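Local coordinates for glycosyl hydrolases family 31 family protein (Aspergillus niger, PDB 6DRU) that catalyses the liberation of alpha-xylose from the non-reducing terminal glucose of xyloglucan oligosaccharides, at residues Y286-H291 and W295-R300; N391-Q396 and F553-G558; P303-M308 and Y385-K390; A336-N341 and R373-S378. One frame throughout, in Å; residues are numbered along the deposited sequence.

Contact 1 of 4, residues Y286-H291 and W295-R300; sequences YQSWAH and WALDPR. With NAG (2-acetamido-2-deoxy-beta-D-glucopyranose), chain D; NAG (2-acetamido-2-deoxy-beta-D-glucopyranose), chain B; MAN (alpha-D-mannopyranose), chain C; XYS (alpha-D-xylopyranose), chain N.
Within the long loop after strand 281-284 of the TIM barrel, Ser-288 and Asp-298 join two irregular lengths of chain through one backbone bond. Asp-298 N donates to Ser-288 O (2.8 Å), nearly straight at 175°. Around it the fit is small and local: Leu-297 CD2 lies 3.5 Å from Ser-288 OG, whose hydrogen-bond partner is Asp-285 O, and Trp-289 CB approaches Ala-296 O at 3.3 Å. Alanine suits position 290, where a lone methyl fits beside the Asp-298 carboxylate.

That carboxylate organises the outer end. OD1, approached from above the carboxylate plane, accepts from Arg-300 N at 3.2 Å, which makes an Asx turn. On the other oxygen, OD2 offers its syn lone pair to Arg-300 NE at 3.3 Å, a salt bridge; the guanidinium beyond it lies beside the sugars of an attached glycan. A water links Trp-289 O, Asp-298 OD2 and N2 of an N-acetylglucosamine. At the inner end, one face of Tyr-286 lies against C5 of the bound xylose.

Leu-297 rests on Tyr-384 of helix 370-385, while Trp-295 fills the seam between that helix, at Leu-376, and Val-328 of strand 319-328.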
# COMPACT_ATOMS: atom_id res chain seq x y z
N TYR A 286 -6.99 -34.12 -19.85
CA TYR A 286 -6.47 -34.00 -18.49
C TYR A 286 -7.00 -35.13 -17.61
O TYR A 286 -7.63 -36.09 -18.08
CB TYR A 286 -6.80 -32.62 -17.92
CG TYR A 286 -8.26 -32.35 -17.60
CD1 TYR A 286 -9.29 -32.98 -18.28
CD2 TYR A 286 -8.60 -31.44 -16.61
CE1 TYR A 286 -10.62 -32.71 -17.98
CE2 TYR A 286 -9.92 -31.16 -16.30
CZ TYR A 286 -10.93 -31.80 -16.99
OH TYR A 286 -12.24 -31.53 -16.68
N GLN A 287 -6.72 -35.04 -16.31
CA GLN A 287 -7.12 -36.03 -15.31
C GLN A 287 -6.57 -37.42 -15.60
O GLN A 287 -7.04 -38.41 -15.03
CB GLN A 287 -8.64 -36.08 -15.15
CG GLN A 287 -9.28 -34.75 -14.78
CD GLN A 287 -8.88 -34.28 -13.39
OE1 GLN A 287 -7.79 -33.74 -13.19
NE2 GLN A 287 -9.77 -34.49 -12.42
N SER A 288 -5.57 -37.51 -16.48
CA SER A 288 -4.93 -38.78 -16.82
C SER A 288 -3.70 -39.06 -15.98
O SER A 288 -2.96 -40.01 -16.28
CB SER A 288 -4.57 -38.79 -18.31
OG SER A 288 -3.90 -37.60 -18.67
N TRP A 289 -3.46 -38.27 -14.94
CA TRP A 289 -2.30 -38.41 -14.07
C TRP A 289 -2.74 -38.94 -12.71
O TRP A 289 -3.92 -38.96 -12.37
CB TRP A 289 -1.57 -37.08 -13.92
CG TRP A 289 -2.51 -35.93 -13.69
CD1 TRP A 289 -3.19 -35.64 -12.54
CD2 TRP A 289 -2.87 -34.91 -14.64
NE1 TRP A 289 -3.95 -34.51 -12.72
CE2 TRP A 289 -3.77 -34.04 -13.99
CE3 TRP A 289 -2.52 -34.66 -15.97
CZ2 TRP A 289 -4.33 -32.94 -14.63
CZ3 TRP A 289 -3.07 -33.56 -16.60
CH2 TRP A 289 -3.96 -32.71 -15.93
N ALA A 290 -1.75 -39.36 -11.92
CA ALA A 290 -2.04 -39.82 -10.56
C ALA A 290 -2.24 -38.65 -9.61
O ALA A 290 -3.16 -38.66 -8.79
CB ALA A 290 -0.91 -40.73 -10.07
N HIS A 291 -1.38 -37.63 -9.70
CA HIS A 291 -1.48 -36.46 -8.84
C HIS A 291 -1.17 -35.20 -9.65
O HIS A 291 -0.46 -35.25 -10.66
CB HIS A 291 -0.51 -36.55 -7.65
CG HIS A 291 -0.53 -37.87 -6.95
ND1 HIS A 291 0.42 -38.85 -7.18
CD2 HIS A 291 -1.39 -38.39 -6.04
CE1 HIS A 291 0.15 -39.90 -6.43
NE2 HIS A 291 -0.94 -39.65 -5.73
N TRP A 295 3.03 -34.93 -13.65
CA TRP A 295 3.39 -34.72 -15.05
C TRP A 295 3.82 -36.03 -15.70
O TRP A 295 4.92 -36.17 -16.24
CB TRP A 295 4.47 -33.64 -15.17
CG TRP A 295 3.95 -32.30 -14.75
CD1 TRP A 295 2.72 -31.78 -15.05
CD2 TRP A 295 4.61 -31.33 -13.94
NE1 TRP A 295 2.59 -30.53 -14.49
CE2 TRP A 295 3.73 -30.24 -13.79
CE3 TRP A 295 5.86 -31.27 -13.32
CZ2 TRP A 295 4.06 -29.10 -13.06
CZ3 TRP A 295 6.19 -30.15 -12.59
CH2 TRP A 295 5.29 -29.08 -12.47
N ALA A 296 2.91 -37.00 -15.63
CA ALA A 296 3.08 -38.33 -16.19
C ALA A 296 1.73 -39.02 -16.17
O ALA A 296 0.91 -38.77 -15.28
CB ALA A 296 4.12 -39.14 -15.41
N LEU A 297 1.51 -39.90 -17.15
CA LEU A 297 0.27 -40.65 -17.20
C LEU A 297 0.21 -41.65 -16.05
O LEU A 297 1.21 -42.30 -15.72
CB LEU A 297 0.14 -41.37 -18.54
CG LEU A 297 0.03 -40.44 -19.75
CD1 LEU A 297 0.16 -41.21 -21.05
CD2 LEU A 297 -1.27 -39.66 -19.71
N ASP A 298 -0.96 -41.76 -15.43
CA ASP A 298 -1.16 -42.71 -14.35
C ASP A 298 -0.92 -44.13 -14.86
O ASP A 298 -1.65 -44.59 -15.75
CB ASP A 298 -2.58 -42.58 -13.79
CG ASP A 298 -2.83 -43.46 -12.57
OD1 ASP A 298 -1.87 -44.10 -12.08
OD2 ASP A 298 -3.98 -43.51 -12.10
N PRO A 299 0.09 -44.84 -14.34
CA PRO A 299 0.36 -46.19 -14.85
C PRO A 299 -0.77 -47.17 -14.63
O PRO A 299 -0.85 -48.17 -15.36
CB PRO A 299 1.62 -46.61 -14.08
CG PRO A 299 2.23 -45.32 -13.60
CD PRO A 299 1.07 -44.42 -13.33
N ARG A 300 -1.65 -46.92 -13.66
CA ARG A 300 -2.77 -47.82 -13.43
C ARG A 300 -3.74 -47.84 -14.60
O ARG A 300 -4.51 -48.80 -14.74
CB ARG A 300 -3.51 -47.43 -12.15
CG ARG A 300 -2.64 -47.43 -10.90
CD ARG A 300 -3.40 -46.96 -9.67
NE ARG A 300 -4.44 -45.99 -9.98
CZ ARG A 300 -5.74 -46.24 -9.88
NH1 ARG A 300 -6.16 -47.43 -9.46
NH2 ARG A 300 -6.63 -45.30 -10.18
C1 NAG D . -9.57 -41.15 -10.85
C2 NAG D . -8.83 -42.46 -10.78
C3 NAG D . -9.16 -43.35 -11.92
C4 NAG D . -10.66 -43.50 -12.05
C5 NAG D . -11.26 -42.12 -12.20
C6 NAG D . -12.76 -42.21 -12.35
C7 NAG D . -6.68 -42.28 -9.57
C8 NAG D . -5.19 -42.02 -9.60
N2 NAG D . -7.43 -42.21 -10.78
O3 NAG D . -8.51 -44.59 -11.74
O4 NAG D . -10.98 -44.29 -13.16
O5 NAG D . -10.95 -41.37 -11.05
O6 NAG D . -13.37 -41.16 -11.63
O7 NAG D . -7.23 -42.55 -8.53
C1 NAG B . -9.23 -36.25 -8.96
C2 NAG B . -10.43 -37.10 -8.61
C3 NAG B . -10.22 -38.57 -8.76
C4 NAG B . -9.39 -38.92 -9.97
C5 NAG B . -8.16 -38.05 -10.02
C6 NAG B . -7.32 -38.41 -11.23
C7 NAG B . -11.76 -35.82 -6.97
C8 NAG B . -12.12 -35.54 -5.52
N2 NAG B . -10.80 -36.82 -7.27
O3 NAG B . -11.47 -39.21 -8.80
O4 NAG B . -9.00 -40.27 -9.89
O5 NAG B . -8.57 -36.71 -10.11
O6 NAG B . -6.64 -37.26 -11.69
O7 NAG B . -12.29 -35.20 -7.86
C1 MAN C . -7.83 -49.72 -11.64
C2 MAN C . -7.07 -50.14 -12.88
C3 MAN C . -7.56 -51.50 -13.34
C4 MAN C . -7.53 -52.46 -12.17
C5 MAN C . -8.32 -51.86 -11.04
C6 MAN C . -8.43 -52.84 -9.89
O2 MAN C . -5.70 -50.22 -12.59
O3 MAN C . -6.73 -51.97 -14.37
O4 MAN C . -8.10 -53.69 -12.56
O5 MAN C . -7.68 -50.68 -10.62
O6 MAN C . -7.45 -52.56 -8.91
C1 XYS N . -10.25 -27.18 -19.70
C2 XYS N . -9.97 -27.11 -21.19
C3 XYS N . -10.69 -28.25 -21.87
C4 XYS N . -10.31 -29.56 -21.21
C5 XYS N . -10.53 -29.45 -19.72
O1 XYS N . -11.64 -27.09 -19.48
O2 XYS N . -10.43 -25.88 -21.70
O3 XYS N . -10.33 -28.29 -23.24
O4 XYS N . -11.12 -30.60 -21.73
O5 XYS N . -9.75 -28.40 -19.20
O HOH W 1 -5.73 -40.80 -12.66
O HOH W 2 0.83 -39.66 -12.92
O HOH W 3 0.52 -33.89 -13.06

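Contact 2 of 4, residues N391-Q396 and F553-G558; sequences NFWIDQ and FMRTHG. With XYS (alpha-D-xylopyranose), chain N; BGC (beta-D-glucopyranose), chain F.
Trp-393 reaches across the barrel mouth to His-557 and Arg-555, bridging backbones whose nearest CA atoms, those of Trp-393 and His-557, are 12.6 Å apart. From CB the indole sets off with CG anti to the backbone N (chi1 -174°), which sends the flat group inward from its strand. Near NE1 one face of the ring is covered by CB of Asp-395. Further out, CZ2 comes within 3.2 Å of xylose O3 and has Arg-555 NH2 obliquely beside it at 3.8 Å. At the far end CH2 meets His-557 NE2 at 3.4 Å, and the six-membered ring points its edge at the imidazole face, a T-shaped pair with planes at 86°.

Strands 391-394 and 554-555 belong to the same TIM barrel, and the xylose pocket of this family 31 enzyme lies at their C-terminal ends. A tryptophan is long enough to meet the tips of side chains coming from the other strand and the loop after it, and rigid enough to form a wall of that pocket. His-557 NE2 donates to xylose O4 (3.1 Å) and is hydrogen-bonded to xylose O3 (3.0 Å), where either could be the donor; the sugar atoms lie at the imidazole edge. Arg-555, extended from CG to NE, pairs through NH1 with Asp-516 and forms a cation-pi contact with Trp-484. Asp-395, an active-site residue and probably the nucleophile as in other members of the family, brings OD1 3.0 Å from xylose C1.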
# COMPACT_ATOMS: atom_id res chain seq x y z
N ASN A 391 3.84 -34.18 -28.69
CA ASN A 391 3.09 -32.93 -28.76
C ASN A 391 2.36 -32.74 -27.44
O ASN A 391 1.90 -33.71 -26.84
CB ASN A 391 2.11 -32.94 -29.93
CG ASN A 391 2.80 -33.22 -31.26
OD1 ASN A 391 3.30 -32.30 -31.92
ND2 ASN A 391 2.82 -34.48 -31.66
N PHE A 392 2.26 -31.49 -26.98
CA PHE A 392 1.82 -31.23 -25.62
C PHE A 392 0.68 -30.22 -25.59
O PHE A 392 0.70 -29.22 -26.31
CB PHE A 392 2.99 -30.75 -24.77
CG PHE A 392 4.04 -31.80 -24.57
CD1 PHE A 392 3.86 -32.81 -23.65
CD2 PHE A 392 5.20 -31.79 -25.33
CE1 PHE A 392 4.81 -33.79 -23.46
CE2 PHE A 392 6.17 -32.77 -25.15
CZ PHE A 392 5.97 -33.77 -24.22
N TRP A 393 -0.29 -30.49 -24.73
CA TRP A 393 -1.48 -29.66 -24.55
C TRP A 393 -1.34 -28.93 -23.22
O TRP A 393 -1.62 -29.50 -22.16
CB TRP A 393 -2.74 -30.52 -24.60
CG TRP A 393 -4.02 -29.76 -24.58
CD1 TRP A 393 -4.17 -28.41 -24.62
CD2 TRP A 393 -5.34 -30.31 -24.52
NE1 TRP A 393 -5.50 -28.08 -24.58
CE2 TRP A 393 -6.24 -29.23 -24.52
CE3 TRP A 393 -5.85 -31.61 -24.46
CZ2 TRP A 393 -7.62 -29.40 -24.48
CZ3 TRP A 393 -7.22 -31.78 -24.42
CH2 TRP A 393 -8.09 -30.69 -24.42
N ILE A 394 -0.89 -27.68 -23.28
CA ILE A 394 -0.63 -26.89 -22.07
C ILE A 394 -1.89 -26.10 -21.77
O ILE A 394 -2.07 -24.95 -22.19
CB ILE A 394 0.61 -26.01 -22.22
CG1 ILE A 394 0.72 -25.48 -23.65
CG2 ILE A 394 1.82 -26.81 -21.82
CD1 ILE A 394 1.88 -24.53 -23.86
N ASP A 395 -2.78 -26.71 -21.00
CA ASP A 395 -4.11 -26.20 -20.72
C ASP A 395 -4.13 -25.48 -19.38
O ASP A 395 -3.32 -25.76 -18.49
CB ASP A 395 -5.11 -27.35 -20.73
CG ASP A 395 -6.54 -26.90 -20.52
OD1 ASP A 395 -7.27 -27.59 -19.78
OD2 ASP A 395 -6.92 -25.84 -21.07
N GLN A 396 -5.04 -24.52 -19.26
CA GLN A 396 -5.36 -23.88 -17.98
C GLN A 396 -4.16 -23.15 -17.38
O GLN A 396 -3.94 -23.15 -16.17
CB GLN A 396 -5.92 -24.90 -16.98
CG GLN A 396 -7.33 -25.32 -17.30
CD GLN A 396 -8.34 -24.63 -16.41
OE1 GLN A 396 -8.21 -24.63 -15.19
NE2 GLN A 396 -9.36 -24.04 -17.02
N PHE A 553 -6.23 -24.63 -38.05
CA PHE A 553 -6.10 -26.01 -37.61
C PHE A 553 -7.48 -26.60 -37.42
O PHE A 553 -8.34 -25.99 -36.78
CB PHE A 553 -5.28 -26.12 -36.32
CG PHE A 553 -3.83 -25.77 -36.48
CD1 PHE A 553 -2.91 -26.73 -36.87
CD2 PHE A 553 -3.39 -24.47 -36.26
CE1 PHE A 553 -1.57 -26.41 -37.03
CE2 PHE A 553 -2.05 -24.15 -36.42
CZ PHE A 553 -1.15 -25.11 -36.80
N MET A 554 -7.70 -27.79 -37.99
CA MET A 554 -8.98 -28.48 -37.88
C MET A 554 -8.90 -29.47 -36.73
O MET A 554 -8.19 -30.48 -36.81
CB MET A 554 -9.32 -29.19 -39.19
CG MET A 554 -10.72 -29.77 -39.23
SD MET A 554 -10.95 -30.94 -40.59
CE MET A 554 -12.66 -31.39 -40.35
N ARG A 555 -9.63 -29.19 -35.65
CA ARG A 555 -9.61 -30.03 -34.47
C ARG A 555 -11.00 -30.07 -33.85
O ARG A 555 -11.65 -29.03 -33.71
CB ARG A 555 -8.59 -29.53 -33.44
CG ARG A 555 -8.85 -30.00 -32.01
CD ARG A 555 -7.77 -29.53 -31.05
NE ARG A 555 -8.22 -29.56 -29.66
CZ ARG A 555 -8.87 -28.56 -29.07
NH1 ARG A 555 -9.15 -27.46 -29.77
NH2 ARG A 555 -9.25 -28.65 -27.80
N THR A 556 -11.44 -31.27 -33.49
CA THR A 556 -12.70 -31.47 -32.78
C THR A 556 -12.41 -31.83 -31.33
O THR A 556 -11.43 -32.52 -31.04
CB THR A 556 -13.54 -32.56 -33.45
OG1 THR A 556 -14.77 -32.73 -32.73
CG2 THR A 556 -12.79 -33.88 -33.50
N HIS A 557 -13.27 -31.35 -30.44
CA HIS A 557 -13.10 -31.55 -29.00
C HIS A 557 -14.36 -31.07 -28.31
O HIS A 557 -15.10 -30.23 -28.84
CB HIS A 557 -11.87 -30.79 -28.47
CG HIS A 557 -11.68 -30.90 -26.99
ND1 HIS A 557 -11.44 -32.10 -26.36
CD2 HIS A 557 -11.71 -29.96 -26.02
CE1 HIS A 557 -11.32 -31.90 -25.06
NE2 HIS A 557 -11.48 -30.61 -24.83
N GLY A 558 -14.61 -31.61 -27.13
CA GLY A 558 -15.74 -31.18 -26.33
C GLY A 558 -16.10 -32.20 -25.28
O GLY A 558 -15.60 -33.32 -25.27
C1 XYS N . -10.25 -27.18 -19.70
C2 XYS N . -9.97 -27.11 -21.19
C3 XYS N . -10.69 -28.25 -21.87
C4 XYS N . -10.31 -29.56 -21.21
C5 XYS N . -10.53 -29.45 -19.72
O1 XYS N . -11.64 -27.09 -19.48
O2 XYS N . -10.43 -25.88 -21.70
O3 XYS N . -10.33 -28.29 -23.24
O4 XYS N . -11.12 -30.60 -21.73
O5 XYS N . -9.75 -28.40 -19.20
C2 BGC F . -15.29 -25.49 -14.50
C3 BGC F . -14.05 -24.67 -14.65
C4 BGC F . -12.86 -25.59 -14.95
C5 BGC F . -13.18 -26.51 -16.09
C6 BGC F . -12.04 -27.50 -16.29
C1 BGC F . -15.46 -26.31 -15.75
O2 BGC F . -16.44 -24.63 -14.32
O3 BGC F . -13.83 -23.96 -13.48
O4 BGC F . -11.73 -24.82 -15.28
O5 BGC F . -14.36 -27.23 -15.82
O6 BGC F . -12.49 -28.60 -17.05

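Contact 3 of 4, residues P303-M308 and Y385-K390; sequences PNVAQM and YDKGIK
Val-305 and Lys-387 meet with their side chains crossing obliquely, the valine branch CG2 lying against the aliphatic shaft of the lysine. CG2 is 3.5 Å from Lys-387 CB and 3.4 Å from Lys-387 CD, so it touches the beginning and the middle of the chain. Beyond CG the lysine runs extended, and its tip leads away from the helix; the long methylenes serve for packing while the amine heads elsewhere. Deeper down, Met-308 turns at its last torsion (chi3 65°), which brings CE to 4.1 Å from CD1 of Ile-389. Flexible methionine and branched isoleucine fit this buried level, where both also touch Met-320 of strand 319-328.

The arrangement sets the first turn of helix 305-316 against the loop that returns the chain from helix 370-385 to strand 391-394, so a helix start and a helix-to-strand loop meet on the outside of the TIM barrel. Asn-304 is the N-cap: its OD1 accepts from Gln-307 N at 3.2 Å, the donor standing above the carbonyl plane. Between the backbones, Ala-306 CA points its hydrogen at Lys-387 O (3.4 Å), and a small residue probably helps the backbones come this close. The same oxygen also bonds to Ser-309 OG. Gly-388 turns the loop with a positive phi of 97°, a conformation in which any side chain would collide with the carbonyl oxygen of Lys-387, and so one that calls for glycine.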
# COMPACT_ATOMS: atom_id res chain seq x y z
N PRO A 303 -0.48 -48.34 -18.77
CA PRO A 303 0.65 -49.16 -18.29
C PRO A 303 1.88 -49.11 -19.17
O PRO A 303 3.00 -49.10 -18.65
CB PRO A 303 0.05 -50.58 -18.24
CG PRO A 303 -1.09 -50.54 -19.21
CD PRO A 303 -1.65 -49.16 -19.12
N ASN A 304 1.71 -49.07 -20.49
CA ASN A 304 2.84 -49.07 -21.43
C ASN A 304 2.54 -48.01 -22.49
O ASN A 304 1.89 -48.30 -23.50
CB ASN A 304 3.03 -50.45 -22.05
CG ASN A 304 4.35 -50.59 -22.78
OD1 ASN A 304 4.98 -49.59 -23.15
ND2 ASN A 304 4.78 -51.83 -23.00
N VAL A 305 3.04 -46.79 -22.27
CA VAL A 305 2.67 -45.69 -23.16
C VAL A 305 3.54 -45.66 -24.41
O VAL A 305 3.13 -45.11 -25.43
CB VAL A 305 2.70 -44.34 -22.43
CG1 VAL A 305 2.07 -44.47 -21.04
CG2 VAL A 305 4.09 -43.81 -22.33
N ALA A 306 4.76 -46.21 -24.35
CA ALA A 306 5.56 -46.32 -25.55
C ALA A 306 4.93 -47.30 -26.54
O ALA A 306 4.99 -47.09 -27.76
CB ALA A 306 6.99 -46.75 -25.21
N GLN A 307 4.31 -48.36 -26.03
CA GLN A 307 3.59 -49.29 -26.89
C GLN A 307 2.30 -48.68 -27.42
O GLN A 307 1.91 -48.97 -28.56
CB GLN A 307 3.28 -50.58 -26.12
CG GLN A 307 2.72 -51.69 -26.99
CD GLN A 307 1.90 -52.69 -26.20
OE1 GLN A 307 2.15 -52.91 -25.02
NE2 GLN A 307 0.91 -53.29 -26.85
N MET A 308 1.64 -47.85 -26.63
CA MET A 308 0.40 -47.22 -27.08
C MET A 308 0.67 -46.27 -28.24
O MET A 308 -0.04 -46.30 -29.26
CB MET A 308 -0.27 -46.49 -25.93
CG MET A 308 -1.54 -45.75 -26.33
SD MET A 308 -2.15 -44.65 -25.04
CE MET A 308 -0.82 -43.46 -24.96
N TYR A 385 7.72 -37.43 -24.22
CA TYR A 385 8.46 -37.23 -25.46
C TYR A 385 9.28 -38.45 -25.83
O TYR A 385 9.28 -38.89 -26.98
CB TYR A 385 9.35 -35.99 -25.34
CG TYR A 385 9.88 -35.48 -26.67
CD1 TYR A 385 11.06 -35.97 -27.21
CD2 TYR A 385 9.20 -34.49 -27.37
CE1 TYR A 385 11.55 -35.50 -28.41
CE2 TYR A 385 9.69 -34.01 -28.57
CZ TYR A 385 10.86 -34.52 -29.09
OH TYR A 385 11.34 -34.05 -30.29
N ASP A 386 9.99 -39.03 -24.85
CA ASP A 386 10.78 -40.23 -25.09
C ASP A 386 9.92 -41.49 -25.14
O ASP A 386 10.48 -42.60 -25.15
CB ASP A 386 11.85 -40.39 -24.01
CG ASP A 386 12.97 -39.38 -24.15
OD1 ASP A 386 12.95 -38.59 -25.13
OD2 ASP A 386 13.88 -39.37 -23.29
N LYS A 387 8.60 -41.35 -25.17
CA LYS A 387 7.70 -42.50 -25.20
C LYS A 387 6.64 -42.37 -26.29
O LYS A 387 5.60 -43.03 -26.22
CB LYS A 387 7.05 -42.70 -23.83
CG LYS A 387 8.04 -43.05 -22.72
CD LYS A 387 7.33 -43.34 -21.42
CE LYS A 387 8.27 -43.75 -20.31
NZ LYS A 387 7.52 -44.00 -19.04
N GLY A 388 6.88 -41.52 -27.30
CA GLY A 388 6.03 -41.43 -28.46
C GLY A 388 5.01 -40.31 -28.44
O GLY A 388 4.38 -40.05 -29.47
N ILE A 389 4.82 -39.65 -27.30
CA ILE A 389 3.90 -38.52 -27.19
C ILE A 389 4.76 -37.27 -27.22
O ILE A 389 5.28 -36.83 -26.19
CB ILE A 389 3.04 -38.61 -25.93
CG1 ILE A 389 2.26 -39.93 -25.92
CG2 ILE A 389 2.09 -37.43 -25.85
CD1 ILE A 389 1.71 -40.30 -24.56
N LYS A 390 4.91 -36.67 -28.40
CA LYS A 390 5.85 -35.57 -28.60
C LYS A 390 5.15 -34.24 -28.87
O LYS A 390 5.82 -33.27 -29.23
CB LYS A 390 6.81 -35.90 -29.74
CG LYS A 390 7.39 -37.30 -29.64
CD LYS A 390 8.39 -37.58 -30.75
CE LYS A 390 9.45 -38.56 -30.29
NZ LYS A 390 10.72 -38.42 -31.07

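Contact 4 of 4, residues A336-N341 and R373-S378; sequences AALQAN and RKFLWS
Phe-375 of helix 370-385 projects onto helix 335-340, meeting Leu-338 and Ala-337 in a helix-helix contact between an outer helix of the TIM barrel and a short helix in the excursion after strand 319-328. The close side belongs to Leu-338. Its CD2 sits over one face of the phenyl ring, 3.5 Å from Phe-375 CD1, and its CG lies 3.8 Å from Phe-375 CE1. With CG anti to the backbone N (chi1 -176°), the phenylalanine extends straight from its helix, and its ring spans the gap between backbones whose nearest CA atoms, those of Leu-338 and Phe-375, are 8.3 Å apart. A large flat group is suited to that distance, and a branched leucine gives it two carbons to rest on. Val-328 and Leu-344 also touch Leu-338, which is buried.

Toward the CE2 rim of the ring matters are slacker. Ala-337 offers a single methyl, and CB reaches Phe-375 CE2 obliquely at 4.1 Å in a partly exposed setting, with Leu-343 a further neighbour of the phenyl group. Asn-341 follows the helix here and packs on Thr-69 of the second subunit. Its amide ND2 bonds back to Ala-337 O at 2.9 Å (173°), while its own backbone N reaches that oxygen from the opposite face of the carbonyl plane at 3.1 Å.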
# COMPACT_ATOMS: atom_id res chain seq x y z
N ALA A 336 7.73 -31.99 -3.08
CA ALA A 336 8.83 -31.63 -2.19
C ALA A 336 9.96 -30.95 -2.95
O ALA A 336 10.51 -29.94 -2.49
CB ALA A 336 9.33 -32.87 -1.45
N ALA A 337 10.33 -31.49 -4.11
CA ALA A 337 11.41 -30.90 -4.90
C ALA A 337 11.02 -29.53 -5.44
O ALA A 337 11.83 -28.60 -5.42
CB ALA A 337 11.81 -31.84 -6.03
N LEU A 338 9.79 -29.40 -5.93
CA LEU A 338 9.33 -28.11 -6.44
C LEU A 338 9.30 -27.06 -5.34
O LEU A 338 9.61 -25.89 -5.57
CB LEU A 338 7.95 -28.26 -7.07
CG LEU A 338 7.87 -29.02 -8.39
CD1 LEU A 338 6.46 -29.51 -8.64
CD2 LEU A 338 8.33 -28.12 -9.53
N GLN A 339 8.92 -27.47 -4.13
CA GLN A 339 8.85 -26.54 -3.01
C GLN A 339 10.25 -26.13 -2.55
O GLN A 339 10.49 -24.96 -2.26
CB GLN A 339 8.07 -27.17 -1.86
CG GLN A 339 7.67 -26.20 -0.78
CD GLN A 339 6.52 -25.30 -1.20
OE1 GLN A 339 6.72 -24.14 -1.54
NE2 GLN A 339 5.31 -25.85 -1.17
N ALA A 340 11.18 -27.09 -2.49
CA ALA A 340 12.49 -26.82 -1.91
C ALA A 340 13.33 -25.94 -2.83
O ALA A 340 14.08 -25.07 -2.35
CB ALA A 340 13.21 -28.13 -1.62
N ASN A 341 13.24 -26.15 -4.14
CA ASN A 341 14.03 -25.39 -5.10
C ASN A 341 13.36 -24.10 -5.54
O ASN A 341 13.85 -23.44 -6.47
CB ASN A 341 14.35 -26.26 -6.31
CG ASN A 341 15.30 -27.40 -5.98
OD1 ASN A 341 16.52 -27.23 -6.03
ND2 ASN A 341 14.74 -28.55 -5.62
N ARG A 373 11.12 -24.09 -15.60
CA ARG A 373 10.89 -24.54 -16.97
C ARG A 373 11.71 -25.79 -17.28
O ARG A 373 11.24 -26.70 -17.97
CB ARG A 373 11.19 -23.42 -17.96
CG ARG A 373 10.25 -22.23 -17.85
CD ARG A 373 10.27 -21.40 -19.12
NE ARG A 373 11.58 -20.83 -19.41
CZ ARG A 373 11.98 -19.64 -18.99
NH1 ARG A 373 11.18 -18.89 -18.25
NH2 ARG A 373 13.19 -19.19 -19.30
N LYS A 374 12.94 -25.85 -16.77
CA LYS A 374 13.77 -27.02 -16.99
C LYS A 374 13.25 -28.23 -16.22
O LYS A 374 13.24 -29.35 -16.75
CB LYS A 374 15.21 -26.74 -16.56
CG LYS A 374 16.02 -28.03 -16.37
CD LYS A 374 17.52 -27.80 -16.29
CE LYS A 374 18.17 -28.85 -15.38
NZ LYS A 374 17.54 -30.19 -15.54
N PHE A 375 12.79 -28.01 -14.99
CA PHE A 375 12.23 -29.10 -14.20
C PHE A 375 11.04 -29.72 -14.90
O PHE A 375 10.88 -30.95 -14.89
CB PHE A 375 11.84 -28.59 -12.81
CG PHE A 375 11.34 -29.66 -11.89
CD1 PHE A 375 10.02 -30.07 -11.91
CD2 PHE A 375 12.20 -30.26 -10.98
CE1 PHE A 375 9.57 -31.06 -11.06
CE2 PHE A 375 11.76 -31.25 -10.13
CZ PHE A 375 10.44 -31.65 -10.17
N LEU A 376 10.19 -28.90 -15.51
CA LEU A 376 8.96 -29.42 -16.10
C LEU A 376 9.25 -30.17 -17.40
O LEU A 376 8.61 -31.19 -17.68
CB LEU A 376 7.97 -28.28 -16.34
CG LEU A 376 6.83 -28.54 -17.32
CD1 LEU A 376 5.85 -29.55 -16.74
CD2 LEU A 376 6.12 -27.24 -17.66
N TRP A 377 10.22 -29.70 -18.19
CA TRP A 377 10.57 -30.43 -19.40
C TRP A 377 11.24 -31.75 -19.08
O TRP A 377 11.05 -32.73 -19.81
CB TRP A 377 11.47 -29.59 -20.30
CG TRP A 377 11.77 -30.29 -21.58
CD1 TRP A 377 12.98 -30.77 -21.99
CD2 TRP A 377 10.83 -30.64 -22.61
NE1 TRP A 377 12.86 -31.38 -23.22
CE2 TRP A 377 11.55 -31.31 -23.62
CE3 TRP A 377 9.46 -30.44 -22.77
CZ2 TRP A 377 10.94 -31.79 -24.78
CZ3 TRP A 377 8.85 -30.91 -23.92
CH2 TRP A 377 9.59 -31.57 -24.91
N SER A 378 12.03 -31.80 -18.01
CA SER A 378 12.64 -33.06 -17.61
C SER A 378 11.58 -34.11 -17.30
O SER A 378 11.83 -35.31 -17.47
CB SER A 378 13.55 -32.84 -16.40
OG SER A 378 12.79 -32.65 -15.22

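Going from the N terminus, contact 1 comes first and closes a short excursion after strand 281-284. Contact 3 then opens at the start of helix 305-316 and closes only after helix 370-385; within its span contact 4 joins helix 335-340 to that same helix, so 4 nests in 3. Contact 2 begins directly afterwards, on strand 391-394, and reaches over more than 150 residues to strand 554-555. None of them cross. Leu-297 of contact 1 packs on Val-305 and Ile-389 of contact 3, and Trp-295 on Phe-375 and Leu-376 of contact 4. Phe-392 meets Trp-377, joining strand to helix, while contacts 1 and 2 both touch the xylose.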